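PDB 3WJ9: eukaryotic translation initiation factor 2A from Schizosaccharomyces pombe, which probably directs methionyl-tRNAi to 40S ribosomal subunits in a codon-dependent manner, early in the translation of a small number of specific mRNAs. Local coordinates for residues 170-175 against 218-223; 228-233 against 272-277; 166-171 against 181-186. All coordinates share one frame; numbering follows the deposited sequence.

Interaction 1 (170-175 against 218-223); sequences DFALSP and VQFKWN
With CG of W222 anti to its own carbonyl carbon (chi1 -81°) and OG of S174 anti to its backbone N (chi1 173°), the indole and the serine side chain are brought together between the two segments. S174 CB sits 3.8 Å above the plane of the six-membered ring of W222, over its centre, which makes a CH-pi contact. OG of S174 lies over the same ring system, 3.8 Å from W222 CE3, and also makes a weak hydrogen bond to the backbone N of G176. At the other end of the indole side chain, P175 CD packs 3.6 Å from W222 CB. The pyrrolidine ring reaches on to the next residue, with P175 CG 3.5 Å from the backbone O of N223. W222 NE1 approaches L173 O to 3.3 Å, but at too poor an angle for a hydrogen bond. Strands 170-173 and 220-222 are the first strands of successive four- and three-stranded antiparallel sheets, as in consecutive blades of the beta-propeller. They run almost parallel, at 6°, with axes 7.9 Å apart, so the two strands meet largely through side chains, without backbone pairing. Two residues earlier on each strand, A172 CB meets the beginning of the F220 side chain, 3.7 Å from F220 CB and close to CG and CD2 of the ring. Both aromatic residues of 220-222 also touch A182, on the strand paired with 170-173, while the side chains of F171 and L173, which leave the strand away from 218-223, touch A140 of strand 138-143.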
loop_
_atom_site.group_PDB
_atom_site.type_symbol
_atom_site.label_atom_id
_atom_site.label_comp_id
_atom_site.label_asym_id
_atom_site.label_seq_id
_atom_site.Cartn_x
_atom_site.Cartn_y
_atom_site.Cartn_z
ATOM N N ASP A 170 8.541 -15.069 3.545
ATOM C CA ASP A 170 8.270 -13.733 3.006
ATOM C C ASP A 170 9.471 -12.786 3.093
ATOM O O ASP A 170 10.406 -13.020 3.856
ATOM C CB ASP A 170 7.082 -13.096 3.734
ATOM C CG ASP A 170 5.894 -14.026 3.839
ATOM O OD1 ASP A 170 5.766 -14.920 2.975
ATOM O OD2 ASP A 170 5.087 -13.864 4.781
ATOM N N PHE A 171 9.423 -11.711 2.309
ATOM C CA PHE A 171 10.495 -10.716 2.251
ATOM C C PHE A 171 9.937 -9.309 2.006
ATOM O O PHE A 171 8.759 -9.158 1.694
ATOM C CB PHE A 171 11.488 -11.075 1.146
ATOM C CG PHE A 171 11.011 -10.704 -0.228
ATOM C CD1 PHE A 171 9.953 -11.380 -0.807
ATOM C CD2 PHE A 171 11.613 -9.679 -0.938
ATOM C CE1 PHE A 171 9.500 -11.041 -2.066
ATOM C CE2 PHE A 171 11.166 -9.339 -2.200
ATOM C CZ PHE A 171 10.107 -10.021 -2.766
ATOM N N ALA A 172 10.786 -8.291 2.138
ATOM C CA ALA A 172 10.383 -6.911 1.863
ATOM C C ALA A 172 11.585 -6.027 1.531
ATOM O O ALA A 172 12.557 -5.984 2.283
ATOM C CB ALA A 172 9.617 -6.332 3.046
ATOM N N LEU A 173 11.504 -5.318 0.409
ATOM C CA LEU A 173 12.598 -4.461 -0.048
ATOM C C LEU A 173 12.696 -3.162 0.750
ATOM O O LEU A 173 11.839 -2.871 1.585
ATOM C CB LEU A 173 12.432 -4.136 -1.535
ATOM C CG LEU A 173 13.243 -4.966 -2.532
ATOM C CD1 LEU A 173 13.100 -6.447 -2.238
ATOM C CD2 LEU A 173 12.807 -4.665 -3.956
ATOM N N SER A 174 13.747 -2.389 0.487
ATOM C CA SER A 174 13.928 -1.089 1.125
ATOM C C SER A 174 13.732 0.042 0.118
ATOM O O SER A 174 14.262 -0.012 -0.993
ATOM C CB SER A 174 15.316 -0.993 1.767
ATOM O OG SER A 174 15.575 0.314 2.249
ATOM N N PRO A 175 12.967 1.074 0.507
ATOM C CA PRO A 175 12.696 2.223 -0.360
ATOM C C PRO A 175 13.694 3.361 -0.160
ATOM O O PRO A 175 13.408 4.505 -0.512
ATOM C CB PRO A 175 11.287 2.650 0.065
ATOM C CG PRO A 175 11.115 2.114 1.485
ATOM C CD PRO A 175 12.286 1.209 1.804
ATOM N N VAL A 218 4.923 -12.912 9.916
ATOM C CA VAL A 218 5.680 -11.690 10.156
ATOM C C VAL A 218 5.052 -10.524 9.391
ATOM O O VAL A 218 4.197 -10.728 8.530
ATOM C CB VAL A 218 7.161 -11.855 9.740
ATOM C CG1 VAL A 218 7.331 -11.587 8.254
ATOM C CG2 VAL A 218 8.060 -10.943 10.561
ATOM N N GLN A 219 5.469 -9.303 9.716
ATOM C CA GLN A 219 5.035 -8.120 8.980
ATOM C C GLN A 219 6.134 -7.062 8.984
ATOM O O GLN A 219 6.590 -6.633 10.042
ATOM C CB GLN A 219 3.742 -7.557 9.576
ATOM C CG GLN A 219 3.069 -6.498 8.723
ATOM C CD GLN A 219 1.610 -6.305 9.087
ATOM O OE1 GLN A 219 1.069 -7.027 9.924
ATOM N NE2 GLN A 219 0.962 -5.333 8.454
ATOM N N PHE A 220 6.561 -6.649 7.794
ATOM C CA PHE A 220 7.629 -5.663 7.659
ATOM C C PHE A 220 7.084 -4.267 7.391
ATOM O O PHE A 220 6.063 -4.109 6.722
ATOM C CB PHE A 220 8.592 -6.065 6.540
ATOM C CG PHE A 220 9.615 -7.080 6.957
ATOM C CD1 PHE A 220 10.566 -6.770 7.912
ATOM C CD2 PHE A 220 9.631 -8.341 6.389
ATOM C CE1 PHE A 220 11.510 -7.697 8.298
ATOM C CE2 PHE A 220 10.574 -9.274 6.771
ATOM C CZ PHE A 220 11.515 -8.952 7.726
ATOM N N LYS A 221 7.775 -3.255 7.906
ATOM C CA LYS A 221 7.349 -1.873 7.717
ATOM C C LYS A 221 8.527 -0.906 7.651
ATOM O O LYS A 221 8.846 -0.238 8.635
ATOM C CB LYS A 221 6.397 -1.452 8.839
ATOM C CG LYS A 221 5.118 -0.793 8.357
ATOM C CD LYS A 221 3.926 -1.719 8.525
ATOM C CE LYS A 221 2.665 -1.115 7.938
ATOM N NZ LYS A 221 1.480 -1.986 8.161
ATOM N N TRP A 222 9.169 -0.835 6.488
ATOM C CA TRP A 222 10.224 0.148 6.254
ATOM C C TRP A 222 9.639 1.560 6.282
ATOM O O TRP A 222 8.430 1.740 6.125
ATOM C CB TRP A 222 10.923 -0.102 4.911
ATOM C CG TRP A 222 11.974 -1.179 4.926
ATOM C CD1 TRP A 222 11.818 -2.483 4.555
ATOM C CD2 TRP A 222 13.346 -1.036 5.313
ATOM N NE1 TRP A 222 13.004 -3.163 4.694
ATOM C CE2 TRP A 222 13.960 -2.295 5.160
ATOM C CE3 TRP A 222 14.117 0.033 5.777
ATOM C CZ2 TRP A 222 15.301 -2.516 5.455
ATOM C CZ3 TRP A 222 15.448 -0.189 6.076
ATOM C CH2 TRP A 222 16.027 -1.451 5.910
ATOM N N ASN A 223 10.492 2.559 6.491
ATOM C CA ASN A 223 10.067 3.949 6.371
ATOM C C ASN A 223 10.581 4.547 5.065
ATOM O O ASN A 223 11.420 3.940 4.398
ATOM C CB ASN A 223 10.540 4.775 7.574
ATOM C CG ASN A 223 12.011 4.575 7.890
ATOM O OD1 ASN A 223 12.540 3.472 7.771
ATOM N ND2 ASN A 223 12.679 5.648 8.299
#

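Interaction 2 (228-233 against 272-277); sequences SLLVLT and HDVCWN
The indole NE1 of W276 donates a hydrogen bond to the backbone O of K221, and the same nitrogen has L230 CD1 3.5 Å away. The bond gives the indole N-H a partner in this buried contact and probably helps to hold the ring's orientation. L230 CD1 stands 3.4 Å above the indole plane, displaced toward the rim, while L230 CG lies 3.6 Å from W276 CZ2. Chi1 of L230 (-67°) sets CG anti to the carbonyl carbon, against the indole; the methyl CD1, extended by chi2, also lies 3.7 Å from V274 CG1. The far corner of the indole meets S228, whose CB is 3.6 Å from W276 CH2; its hydroxyl is hydrogen-bonded to N299 OD1. An alanine in place of W276 would probably leave K221 O without its indole donor and open a gap beside L230 and S228. The two strands run antiparallel at 174°, but with axes 9.5 Å apart they are joined mainly through side chains, without backbone pairing, as expected where neighbouring blades of a propeller pack together. Strand 228-233 is the middle strand of its sheet, between 220-222 and 242-247, and W276 touches Y245 on the latter. Strand 271-276, within the WD 2 repeat, is the first of the following blade, where F283 of the adjacent strand meets the indole with ring planes at about 50°.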
loop_
_atom_site.group_PDB
_atom_site.type_symbol
_atom_site.label_atom_id
_atom_site.label_comp_id
_atom_site.label_asym_id
_atom_site.label_seq_id
_atom_site.Cartn_x
_atom_site.Cartn_y
_atom_site.Cartn_z
ATOM N N SER A 228 15.402 2.441 8.847
ATOM C CA SER A 228 14.800 1.743 9.978
ATOM C C SER A 228 13.716 0.771 9.524
ATOM O O SER A 228 13.166 0.917 8.436
ATOM C CB SER A 228 14.226 2.753 10.967
ATOM O OG SER A 228 15.242 3.607 11.464
ATOM N N LEU A 229 13.398 -0.219 10.354
ATOM C CA LEU A 229 12.460 -1.256 9.932
ATOM C C LEU A 229 11.694 -1.920 11.075
ATOM O O LEU A 229 12.278 -2.617 11.909
ATOM C CB LEU A 229 13.206 -2.329 9.140
ATOM C CG LEU A 229 12.418 -3.600 8.832
ATOM C CD1 LEU A 229 11.267 -3.314 7.879
ATOM C CD2 LEU A 229 13.349 -4.647 8.269
ATOM N N LEU A 230 10.379 -1.718 11.085
ATOM C CA LEU A 230 9.500 -2.348 12.065
ATOM C C LEU A 230 9.188 -3.795 11.690
ATOM O O LEU A 230 8.972 -4.113 10.519
ATOM C CB LEU A 230 8.198 -1.561 12.198
ATOM C CG LEU A 230 8.281 -0.163 12.808
ATOM C CD1 LEU A 230 6.928 0.519 12.753
ATOM C CD2 LEU A 230 8.780 -0.232 14.238
ATOM N N VAL A 231 9.159 -4.666 12.695
ATOM C CA VAL A 231 8.879 -6.085 12.493
ATOM C C VAL A 231 7.762 -6.543 13.432
ATOM O O VAL A 231 7.772 -6.223 14.618
ATOM C CB VAL A 231 10.138 -6.947 12.727
ATOM C CG1 VAL A 231 9.860 -8.400 12.381
ATOM C CG2 VAL A 231 11.311 -6.421 11.907
ATOM N N LEU A 232 6.799 -7.290 12.903
ATOM C CA LEU A 232 5.645 -7.706 13.698
ATOM C C LEU A 232 5.417 -9.213 13.665
ATOM O O LEU A 232 5.132 -9.782 12.614
ATOM C CB LEU A 232 4.385 -6.988 13.211
ATOM C CG LEU A 232 3.081 -7.328 13.940
ATOM C CD1 LEU A 232 3.136 -6.873 15.392
ATOM C CD2 LEU A 232 1.886 -6.717 13.224
ATOM N N THR A 233 5.531 -9.851 14.824
ATOM C CA THR A 233 5.255 -11.279 14.943
ATOM C C THR A 233 3.764 -11.511 15.150
ATOM O O THR A 233 3.170 -11.014 16.104
ATOM C CB THR A 233 6.047 -11.920 16.100
ATOM O OG1 THR A 233 7.364 -12.252 15.643
ATOM C CG2 THR A 233 5.368 -13.193 16.592
ATOM N N HIS A 272 -3.853 -2.739 16.587
ATOM C CA HIS A 272 -4.860 -2.568 15.543
ATOM C C HIS A 272 -4.274 -1.954 14.276
ATOM O O HIS A 272 -4.737 -2.232 13.172
ATOM C CB HIS A 272 -6.018 -1.706 16.059
ATOM C CG HIS A 272 -6.829 -2.361 17.136
ATOM N ND1 HIS A 272 -7.833 -3.266 16.868
ATOM C CD2 HIS A 272 -6.776 -2.247 18.484
ATOM C CE1 HIS A 272 -8.368 -3.678 18.004
ATOM N NE2 HIS A 272 -7.743 -3.076 19.001
ATOM N N ASP A 273 -3.246 -1.129 14.437
ATOM C CA ASP A 273 -2.623 -0.471 13.296
ATOM C C ASP A 273 -1.183 -0.070 13.598
ATOM O O ASP A 273 -0.862 0.334 14.714
ATOM C CB ASP A 273 -3.435 0.762 12.891
ATOM C CG ASP A 273 -3.395 1.023 11.399
ATOM O OD1 ASP A 273 -2.395 0.646 10.754
ATOM O OD2 ASP A 273 -4.369 1.598 10.870
ATOM N N VAL A 274 -0.311 -0.200 12.605
ATOM C CA VAL A 274 1.068 0.262 12.729
ATOM C C VAL A 274 1.407 1.141 11.525
ATOM O O VAL A 274 1.167 0.754 10.384
ATOM C CB VAL A 274 2.064 -0.913 12.829
ATOM C CG1 VAL A 274 3.430 -0.412 13.254
ATOM C CG2 VAL A 274 1.563 -1.958 13.817
ATOM N N CYS A 275 1.949 2.329 11.780
ATOM C CA CYS A 275 2.157 3.301 10.709
ATOM C C CYS A 275 3.332 4.243 10.972
ATOM O O CYS A 275 3.453 4.814 12.055
ATOM C CB CYS A 275 0.880 4.120 10.501
ATOM S SG CYS A 275 0.883 5.172 9.031
ATOM N N TRP A 276 4.194 4.397 9.970
ATOM C CA TRP A 276 5.290 5.359 10.030
ATOM C C TRP A 276 4.779 6.767 9.751
ATOM O O TRP A 276 3.608 6.957 9.432
ATOM C CB TRP A 276 6.385 5.001 9.020
ATOM C CG TRP A 276 7.268 3.867 9.438
ATOM C CD1 TRP A 276 7.113 2.549 9.126
ATOM C CD2 TRP A 276 8.455 3.955 10.234
ATOM N NE1 TRP A 276 8.126 1.808 9.685
ATOM C CE2 TRP A 276 8.963 2.648 10.368
ATOM C CE3 TRP A 276 9.136 5.010 10.847
ATOM C CZ2 TRP A 276 10.120 2.370 11.092
ATOM C CZ3 TRP A 276 10.284 4.731 11.564
ATOM C CH2 TRP A 276 10.764 3.422 11.681
ATOM N N ASN A 277 5.659 7.754 9.875
ATOM C CA ASN A 277 5.339 9.109 9.440
ATOM C C ASN A 277 6.021 9.393 8.110
ATOM O O ASN A 277 7.073 8.826 7.815
ATOM C CB ASN A 277 5.761 10.142 10.486
ATOM C CG ASN A 277 4.988 11.439 10.374
ATOM O OD1 ASN A 277 4.431 11.756 9.324
ATOM N ND2 ASN A 277 4.945 12.197 11.465
#

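Interaction 3 (166-171 against 181-186); sequences EGISDF and VAVFIP
S169 and F184 are joined through their backbones: S169 N donates to F184 O over 3.0 Å, with an N-H...O angle of 153°. One residue on, F184 N donates to D170 O at 2.8 Å, a more bent bond at 135°. F171 and V183 then form an antiparallel non-hydrogen-bonded pair with their side chains on one face of the sheet. V183 CG1 is where two side chains meet: I168 CG2 lies 3.5 Å from it and F171 CB 4.0 Å from it. The I168 and V183 side chains cross obliquely. In F171, chi1 of 79° places CG between the backbone N and the carbonyl carbon, and the ring, leading away from V183, has V181 CG1 near its plane at the edge, 4.4 Å from CD2. At the outer end, S169 CB rests against the ring of P186, 3.3 Å from P186 CD and 3.4 Å from P186 CG. G167, with positive phi, turns the chain ahead of this contact, and its carbonyl faces I185 and P186.

Strands 170-173 and 180-185 form a beta hairpin, the first two strands of a propeller blade, and the backbone pairing of A172 with A182 carries it onward. Strand 138-143 of the preceding blade lies against I168 and F171, whereas F184 touches V218 and F220 of the next. Two backbone hydrogen bonds thus hold the segments together, and apolar packing of I168, F171 and V183 fills in beside them, with no salt bridge between the two.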
loop_
_atom_site.group_PDB
_atom_site.type_symbol
_atom_site.label_atom_id
_atom_site.label_comp_id
_atom_site.label_asym_id
_atom_site.label_seq_id
_atom_site.Cartn_x
_atom_site.Cartn_y
_atom_site.Cartn_z
ATOM N N GLU A 166 18.139 -19.940 3.136
ATOM C CA GLU A 166 17.212 -21.009 2.776
ATOM C C GLU A 166 15.940 -20.966 3.622
ATOM O O GLU A 166 15.956 -20.497 4.762
ATOM C CB GLU A 166 17.913 -22.368 2.925
ATOM C CG GLU A 166 17.011 -23.597 2.843
ATOM C CD GLU A 166 17.764 -24.862 2.469
ATOM O OE1 GLU A 166 18.977 -24.771 2.182
ATOM O OE2 GLU A 166 17.147 -25.949 2.477
ATOM N N GLY A 167 14.841 -21.449 3.050
ATOM C CA GLY A 167 13.592 -21.565 3.773
ATOM C C GLY A 167 12.914 -20.228 3.976
ATOM O O GLY A 167 12.337 -19.975 5.026
ATOM N N ILE A 168 12.992 -19.371 2.965
ATOM C CA ILE A 168 12.341 -18.066 3.011
ATOM C C ILE A 168 10.833 -18.163 2.828
ATOM O O ILE A 168 10.363 -18.685 1.816
ATOM C CB ILE A 168 12.871 -17.122 1.913
ATOM C CG1 ILE A 168 14.356 -16.820 2.118
ATOM C CG2 ILE A 168 12.041 -15.845 1.872
ATOM C CD1 ILE A 168 15.066 -16.371 0.848
ATOM N N SER A 169 10.063 -17.597 3.760
ATOM C CA SER A 169 8.601 -17.518 3.604
ATOM C C SER A 169 8.063 -16.195 3.018
ATOM O O SER A 169 7.239 -16.206 2.106
ATOM C CB SER A 169 7.909 -17.810 4.937
ATOM O OG SER A 169 6.552 -17.407 4.905
ATOM N N ASP A 170 8.541 -15.069 3.545
ATOM C CA ASP A 170 8.270 -13.733 3.006
ATOM C C ASP A 170 9.471 -12.786 3.093
ATOM O O ASP A 170 10.406 -13.020 3.856
ATOM C CB ASP A 170 7.082 -13.096 3.734
ATOM C CG ASP A 170 5.894 -14.026 3.839
ATOM O OD1 ASP A 170 5.766 -14.920 2.975
ATOM O OD2 ASP A 170 5.087 -13.864 4.781
ATOM N N PHE A 171 9.423 -11.711 2.309
ATOM C CA PHE A 171 10.495 -10.716 2.251
ATOM C C PHE A 171 9.937 -9.309 2.006
ATOM O O PHE A 171 8.759 -9.158 1.694
ATOM C CB PHE A 171 11.488 -11.075 1.146
ATOM C CG PHE A 171 11.011 -10.704 -0.228
ATOM C CD1 PHE A 171 9.953 -11.380 -0.807
ATOM C CD2 PHE A 171 11.613 -9.679 -0.938
ATOM C CE1 PHE A 171 9.500 -11.041 -2.066
ATOM C CE2 PHE A 171 11.166 -9.339 -2.200
ATOM C CZ PHE A 171 10.107 -10.021 -2.766
ATOM N N VAL A 181 17.514 -5.111 1.467
ATOM C CA VAL A 181 16.454 -6.111 1.561
ATOM C C VAL A 181 16.217 -6.542 3.010
ATOM O O VAL A 181 17.119 -6.462 3.844
ATOM C CB VAL A 181 16.785 -7.361 0.714
ATOM C CG1 VAL A 181 15.526 -8.167 0.424
ATOM C CG2 VAL A 181 17.463 -6.959 -0.582
ATOM N N ALA A 182 14.992 -6.979 3.297
ATOM C CA ALA A 182 14.637 -7.581 4.579
ATOM C C ALA A 182 13.843 -8.859 4.327
ATOM O O ALA A 182 12.893 -8.854 3.544
ATOM C CB ALA A 182 13.838 -6.613 5.421
ATOM N N VAL A 183 14.237 -9.952 4.979
ATOM C CA VAL A 183 13.688 -11.277 4.679
ATOM C C VAL A 183 13.263 -12.020 5.960
ATOM O O VAL A 183 13.707 -11.675 7.054
ATOM C CB VAL A 183 14.719 -12.128 3.892
ATOM C CG1 VAL A 183 14.054 -13.313 3.229
ATOM C CG2 VAL A 183 15.422 -11.283 2.836
ATOM N N PHE A 184 12.403 -13.030 5.824
ATOM C CA PHE A 184 11.895 -13.779 6.977
ATOM C C PHE A 184 11.826 -15.292 6.736
ATOM O O PHE A 184 11.504 -15.743 5.639
ATOM C CB PHE A 184 10.510 -13.256 7.369
ATOM C CG PHE A 184 9.862 -14.020 8.492
ATOM C CD1 PHE A 184 10.240 -13.799 9.804
ATOM C CD2 PHE A 184 8.867 -14.946 8.235
ATOM C CE1 PHE A 184 9.647 -14.493 10.839
ATOM C CE2 PHE A 184 8.269 -15.644 9.267
ATOM C CZ PHE A 184 8.659 -15.417 10.570
ATOM N N ILE A 185 12.116 -16.064 7.782
ATOM C CA ILE A 185 12.110 -17.526 7.718
ATOM C C ILE A 185 11.129 -18.110 8.733
ATOM O O ILE A 185 11.276 -17.883 9.929
ATOM C CB ILE A 185 13.520 -18.112 7.984
ATOM C CG1 ILE A 185 14.553 -17.502 7.031
ATOM C CG2 ILE A 185 13.508 -19.633 7.896
ATOM C CD1 ILE A 185 15.323 -16.338 7.623
ATOM N N PRO A 186 10.131 -18.875 8.261
ATOM C CA PRO A 186 9.076 -19.382 9.145
ATOM C C PRO A 186 9.580 -20.481 10.076
ATOM O O PRO A 186 10.579 -21.131 9.774
ATOM C CB PRO A 186 8.038 -19.928 8.165
ATOM C CG PRO A 186 8.844 -20.368 6.999
ATOM C CD PRO A 186 9.991 -19.393 6.889
#

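How the interactions relate
The three contacts follow one another through three successive blades of the propeller. Interaction 3 is internal to the blade that runs from strand 170-173 to strand 206-212, between its first two strands. Interaction 1 starts from the same strand 170-173, sharing D170 and F171, and crosses to strand 220-222; interaction 2 then opens five residues after interaction 1 closes and leads from strand 228-233 into the WD 2 blade. Centres of interactions 1 and 2 are about 9 Å apart, those of 1 and 3 about 10 Å, those of 2 and 3 about 17 Å. The series links neighbouring blades of this propeller part of the factor through alternating backbone-paired sheets and side-chain interfaces.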